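Local coordinates for EF0056 (Enterococcus faecalis, PDB 6ORI), which is an enterococcal surface protein of unassigned function, with immunoglobulin-like beta domains and a bound calcium ion, and is probably involved in biofilm formation, at residues A[179-182]-A[183-186]; A[324-327]-A[328-332]. All blocks are in the same frame, centred on the assembly; numbering follows the deposited sequence.

Contact 1 of 2, residues A[179-182]-A[183-186]; sequences KIVP and GIES
Val181 and Ile184 meet through a backbone hydrogen bond and through their side chains. Ile184 N donates to Val181 O over 3.1 Å, with 155° at the hydrogen. On the apolar side the two side chains lie next to each other and point the same way, CG1 of Val181 3.8 Å from CG1 of Ile184. Val181 brings its CG1 there by holding it opposite the backbone N (chi1 -178°), while CG2 turns away. Ile184 extends this apolar patch onto Leu171, Phe31 and Leu34.

The bond closes a type II beta turn with Pro182 and Gly183 at its corners. Gly183 takes the third position with a positive phi, the conformation a type II turn requires there and the one glycine adopts most easily. The turn swings the chain out of strand 179-181 into strand 184-189, and both pair antiparallel with strand 166-173; Leu171 bonds to the backbone of Val181 and Ile184 alike.

On the two arms of the bend Ile180 and Glu185 face each other more loosely, with CG2 of Ile180 4.2 Å from OE2 of Glu185. The other carboxylate oxygen, OE1, forms a salt bridge with Arg168, on which the side chain of Ile180 also rests.

Contact 2 of 2, residues A[324-327]-A[328-332]; sequences NDLT and KLIDF
Leu326 stands at right angles to both Leu329 and Phe332 on a short 3-10 turn that an Asx turn at Asp325 leads into. Its CG lies opposite the backbone N (chi1 -168°), and the two methyls part company: CD1 rests 4.0 Å from CD1 of Leu329, while CD2 comes to the edge of the Phe332 ring, in its plane, 3.8 Å from CZ. Ile330 slants past the leucine, its CD1 4.1 Å from Leu326 CG, and lays its own CG2 over one face of the Phe332 ring, offset toward the rim. The Thr327 side chain runs at about a right angle to that of Phe332, with CG2 4.2 Å from CD2 of Phe332. Tyr254 of helix 254-257 stacks on Phe332 and touches Leu326 and Thr327, so the turn packs against that helix.

Three backbone bonds close the turn. Lys328 N bonds to Asp325 O, and Leu326 O takes two donors, Ile330 N nearly in line with the carbonyl and Leu329 N from above its plane. On the outer side the Lys328 chain folds back along Asp325, CE 3.6 Å from CB, and its NZ forms a salt bridge with Asp323. Asp325 OD1 is gripped twice from one face of the carboxylate, by Thr327 N at 3.1 Å and by Thr327 OG1 at 2.7 Å.

From the N terminus, the chain first reaches contact 1, a tight bend between strands 179-181 and 184-189, both of which pair with strand 166-173 in the first, larger sheet. It then lays down the first strands of the five-stranded and four-stranded sheets before contact 2 closes a short turn in the connection from strand 318-322 to strand 340-348. That connection passes from the four-stranded to the five-stranded sheet, and residues 324-332 pack on helix 254-257 and on strands 277-284 and 340-348. The contacts follow in series, neither nested nor crossed. The centres of contact 1 and contact 2 are about 27 Å apart, and the nearest atoms of the two contacts about 15 Å apart.

Contact 1 of 2, residues A[179-182]-A[183-186]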
ATOM      1  N   LYS A 179      -5.297  12.299 -15.541  1.00  8.68           N
ATOM      2  CA  LYS A 179      -6.033  11.893 -14.368  1.00  9.20           C
ATOM      3  C   LYS A 179      -5.572  10.505 -13.937  1.00  8.18           C
ATOM      4  O   LYS A 179      -4.964   9.742 -14.724  1.00  8.21           O
ATOM      5  CB  LYS A 179      -7.539  11.909 -14.635  1.00 11.45           C
ATOM      6  CG  LYS A 179      -8.123  13.323 -14.685  1.00 10.98           C
ATOM      7  CD  LYS A 179      -9.634  13.272 -14.915  1.00 13.07           C
ATOM      8  CE  LYS A 179     -10.267  14.633 -14.783  1.00 24.24           C
ATOM      9  NZ  LYS A 179     -10.011  15.462 -16.000  1.00 29.76           N
ATOM     10  N   ILE A 180      -5.831  10.203 -12.678  1.00  8.84           N
ATOM     11  CA  ILE A 180      -5.382   8.977 -12.060  1.00  7.38           C
ATOM     12  C   ILE A 180      -6.381   7.858 -12.241  1.00  8.47           C
ATOM     13  O   ILE A 180      -7.590   8.053 -12.107  1.00  8.73           O
ATOM     14  CB  ILE A 180      -5.136   9.238 -10.575  1.00  9.85           C
ATOM     15  CG1 ILE A 180      -4.009  10.266 -10.442  1.00 10.94           C
ATOM     16  CG2 ILE A 180      -4.810   7.957  -9.831  1.00 11.25           C
ATOM     17  CD1 ILE A 180      -3.750  10.691  -9.001  1.00 17.30           C
ATOM     18  N   VAL A 181      -5.890   6.664 -12.522  1.00  6.58           N
ATOM     19  CA  VAL A 181      -6.750   5.505 -12.638  1.00  7.20           C
ATOM     20  C   VAL A 181      -7.149   5.058 -11.236  1.00  7.49           C
ATOM     21  O   VAL A 181      -6.294   4.703 -10.416  1.00  7.39           O
ATOM     22  CB  VAL A 181      -6.044   4.393 -13.392  1.00  5.91           C
ATOM     23  CG1 VAL A 181      -6.941   3.196 -13.558  1.00  6.78           C
ATOM     24  CG2 VAL A 181      -5.612   4.895 -14.765  1.00  6.94           C
ATOM     25  N   PRO A 182      -8.454   5.125 -10.924  1.00  6.46           N
ATOM     26  CA  PRO A 182      -8.825   4.935  -9.515  1.00  7.47           C
ATOM     27  C   PRO A 182      -8.602   3.533  -8.979  1.00  6.92           C
ATOM     28  O   PRO A 182      -8.876   2.561  -9.653  1.00  9.64           O
ATOM     29  CB  PRO A 182     -10.310   5.277  -9.495  1.00  9.77           C
ATOM     30  CG  PRO A 182     -10.776   5.036 -10.895  1.00  9.38           C
ATOM     31  CD  PRO A 182      -9.631   5.358 -11.790  1.00  7.49           C
ATOM     32  N   GLY A 183      -8.044   3.469  -7.777  1.00  7.73           N
ATOM     33  CA  GLY A 183      -7.670   2.217  -7.154  1.00  9.94           C
ATOM     34  C   GLY A 183      -6.242   1.782  -7.472  1.00  7.69           C
ATOM     35  O   GLY A 183      -5.706   0.906  -6.783  1.00 12.26           O
ATOM     36  N   ILE A 184      -5.637   2.376  -8.489  1.00  8.97           N
ATOM     37  CA  ILE A 184      -4.315   1.950  -8.953  1.00  9.51           C
ATOM     38  C   ILE A 184      -3.316   2.986  -8.452  1.00 11.61           C
ATOM     39  O   ILE A 184      -2.677   3.721  -9.219  1.00 10.69           O
ATOM     40  CB  ILE A 184      -4.277   1.783 -10.475  1.00  6.63           C
ATOM     41  CG1 ILE A 184      -5.471   0.940 -10.940  1.00  9.37           C
ATOM     42  CG2 ILE A 184      -2.974   1.115 -10.918  1.00 10.54           C
ATOM     43  CD1 ILE A 184      -5.553  -0.455 -10.324  1.00 12.19           C
ATOM     44  N   GLU A 185      -3.283   3.080  -7.128  1.00  9.49           N
ATOM     45  CA  GLU A 185      -2.354   3.928  -6.426  1.00  7.91           C
ATOM     46  C   GLU A 185      -2.027   3.318  -5.074  1.00  9.29           C
ATOM     47  O   GLU A 185      -2.889   2.708  -4.415  1.00 10.29           O
ATOM     48  CB  GLU A 185      -2.889   5.338  -6.243  1.00 10.54           C
ATOM     49  CG  GLU A 185      -4.061   5.518  -5.356  1.00 17.78           C
ATOM     50  CD  GLU A 185      -4.326   6.986  -5.115  1.00 30.53           C
ATOM     51  OE1 GLU A 185      -3.538   7.634  -4.381  1.00 22.60           O
ATOM     52  OE2 GLU A 185      -5.309   7.501  -5.677  1.00 21.04           O
ATOM     53  N   SER A 186      -0.793   3.488  -4.649  1.00  6.36           N
ATOM     54  CA  SER A 186      -0.353   2.975  -3.376  1.00  7.29           C
ATOM     55  C   SER A 186       0.593   3.968  -2.757  1.00  6.82           C
ATOM     56  O   SER A 186       1.524   4.428  -3.412  1.00  7.92           O
ATOM     57  CB  SER A 186       0.323   1.645  -3.600  1.00  9.18           C
ATOM     58  OG  SER A 186       0.693   1.079  -2.359  1.00 18.25           O
TER

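Contact 2 of 2, residues A[324-327]-A[328-332]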
ATOM      1  N   ASN A 324     -14.054 -20.735  10.416  1.00  5.15           N
ATOM      2  CA  ASN A 324     -13.834 -22.086   9.924  1.00  4.69           C
ATOM      3  C   ASN A 324     -13.934 -22.180   8.411  1.00  8.44           C
ATOM      4  O   ASN A 324     -13.464 -23.145   7.840  1.00  9.72           O
ATOM      5  CB  ASN A 324     -14.747 -23.088  10.638  1.00  6.34           C
ATOM      6  CG  ASN A 324     -14.448 -23.173  12.115  1.00  5.78           C
ATOM      7  OD1 ASN A 324     -15.277 -22.816  12.971  1.00  9.86           O
ATOM      8  ND2 ASN A 324     -13.242 -23.567  12.422  1.00  4.82           N
ATOM      9  N   ASP A 325     -14.516 -21.160   7.791  1.00  7.11           N
ATOM     10  CA  ASP A 325     -14.376 -20.938   6.352  1.00  8.54           C
ATOM     11  C   ASP A 325     -14.077 -19.456   6.116  1.00  5.69           C
ATOM     12  O   ASP A 325     -14.981 -18.628   5.982  1.00  6.97           O
ATOM     13  CB  ASP A 325     -15.602 -21.371   5.552  1.00  9.15           C
ATOM     14  CG  ASP A 325     -15.421 -21.152   4.073  1.00 11.33           C
ATOM     15  OD1 ASP A 325     -14.340 -20.683   3.651  1.00 10.27           O
ATOM     16  OD2 ASP A 325     -16.372 -21.456   3.311  1.00 19.17           O
ATOM     17  N   LEU A 326     -12.794 -19.139   6.028  1.00  5.08           N
ATOM     18  CA  LEU A 326     -12.365 -17.754   5.972  1.00  4.56           C
ATOM     19  C   LEU A 326     -12.817 -17.037   4.715  1.00  5.53           C
ATOM     20  O   LEU A 326     -12.802 -15.801   4.669  1.00  5.93           O
ATOM     21  CB  LEU A 326     -10.851 -17.664   6.105  1.00  5.56           C
ATOM     22  CG  LEU A 326     -10.225 -16.285   6.342  1.00  4.51           C
ATOM     23  CD1 LEU A 326     -10.824 -15.571   7.520  1.00  7.93           C
ATOM     24  CD2 LEU A 326      -8.728 -16.438   6.510  1.00  7.20           C
ATOM     25  N   THR A 327     -13.250 -17.787   3.705  1.00  5.18           N
ATOM     26  CA  THR A 327     -13.782 -17.150   2.496  1.00  6.84           C
ATOM     27  C   THR A 327     -15.100 -16.409   2.788  1.00  5.89           C
ATOM     28  O   THR A 327     -15.557 -15.626   1.949  1.00  7.21           O
ATOM     29  CB  THR A 327     -14.003 -18.125   1.326  1.00  7.38           C
ATOM     30  OG1 THR A 327     -15.086 -19.024   1.618  1.00  9.09           O
ATOM     31  CG2 THR A 327     -12.742 -18.895   1.022  1.00  8.76           C
ATOM     32  N   LYS A 328     -15.708 -16.619   3.951  1.00  6.02           N
ATOM     33  CA  LYS A 328     -16.883 -15.844   4.349  1.00  7.56           C
ATOM     34  C   LYS A 328     -16.483 -14.397   4.688  1.00  7.27           C
ATOM     35  O   LYS A 328     -17.316 -13.481   4.623  1.00  9.28           O
ATOM     36  CB  LYS A 328     -17.566 -16.499   5.545  1.00 11.94           C
ATOM     37  CG  LYS A 328     -18.254 -17.808   5.205  1.00 19.07           C
ATOM     38  CD  LYS A 328     -19.047 -18.332   6.397  1.00 28.22           C
ATOM     39  CE  LYS A 328     -18.448 -19.604   6.950  1.00 30.40           C
ATOM     40  NZ  LYS A 328     -18.904 -19.902   8.340  1.00 41.55           N
ATOM     41  N   LEU A 329     -15.225 -14.197   5.080  1.00  4.73           N
ATOM     42  CA  LEU A 329     -14.763 -12.870   5.507  1.00  5.50           C
ATOM     43  C   LEU A 329     -13.889 -12.162   4.482  1.00  5.48           C
ATOM     44  O   LEU A 329     -13.860 -10.923   4.430  1.00  6.21           O
ATOM     45  CB  LEU A 329     -13.978 -12.946   6.801  1.00  5.76           C
ATOM     46  CG  LEU A 329     -14.651 -13.617   7.986  1.00  5.40           C
ATOM     47  CD1 LEU A 329     -13.810 -13.486   9.217  1.00  8.07           C
ATOM     48  CD2 LEU A 329     -16.040 -13.042   8.241  1.00  7.81           C
ATOM     49  N   ILE A 330     -13.150 -12.937   3.695  1.00  5.40           N
ATOM     50  CA  ILE A 330     -12.194 -12.379   2.736  1.00  5.38           C
ATOM     51  C   ILE A 330     -12.482 -12.966   1.364  1.00  5.56           C
ATOM     52  O   ILE A 330     -12.634 -14.170   1.240  1.00  5.34           O
ATOM     53  CB  ILE A 330     -10.745 -12.725   3.132  1.00  4.57           C
ATOM     54  CG1 ILE A 330     -10.370 -12.086   4.475  1.00  6.94           C
ATOM     55  CG2 ILE A 330      -9.743 -12.348   2.024  1.00  5.29           C
ATOM     56  CD1 ILE A 330      -9.005 -12.552   5.047  1.00  8.00           C
ATOM     57  N   ASP A 331     -12.535 -12.110   0.341  1.00  5.02           N
ATOM     58  CA  ASP A 331     -12.634 -12.591  -1.027  1.00  6.04           C
ATOM     59  C   ASP A 331     -11.193 -12.838  -1.487  1.00  6.24           C
ATOM     60  O   ASP A 331     -10.439 -11.908  -1.775  1.00  5.56           O
ATOM     61  CB  ASP A 331     -13.372 -11.604  -1.929  1.00  6.53           C
ATOM     62  CG  ASP A 331     -13.659 -12.187  -3.301  1.00 10.86           C
ATOM     63  OD1 ASP A 331     -12.872 -13.018  -3.786  1.00  8.40           O
ATOM     64  OD2 ASP A 331     -14.685 -11.815  -3.907  1.00 23.01           O
ATOM     65  N   PHE A 332     -10.808 -14.102  -1.520  1.00  5.35           N
ATOM     66  CA  PHE A 332      -9.453 -14.483  -1.900  1.00  4.59           C
ATOM     67  C   PHE A 332      -9.243 -14.508  -3.406  1.00  6.84           C
ATOM     68  O   PHE A 332      -8.148 -14.845  -3.858  1.00  6.48           O
ATOM     69  CB  PHE A 332      -9.111 -15.857  -1.337  1.00  5.85           C
ATOM     70  CG  PHE A 332      -8.725 -15.852   0.119  1.00  5.58           C
ATOM     71  CD1 PHE A 332      -7.410 -15.676   0.509  1.00  7.09           C
ATOM     72  CD2 PHE A 332      -9.687 -16.043   1.101  1.00  8.13           C
ATOM     73  CE1 PHE A 332      -7.056 -15.693   1.841  1.00  8.82           C
ATOM     74  CE2 PHE A 332      -9.320 -16.043   2.432  1.00  8.41           C
ATOM     75  CZ  PHE A 332      -8.002 -15.855   2.782  1.00  7.88           C
TER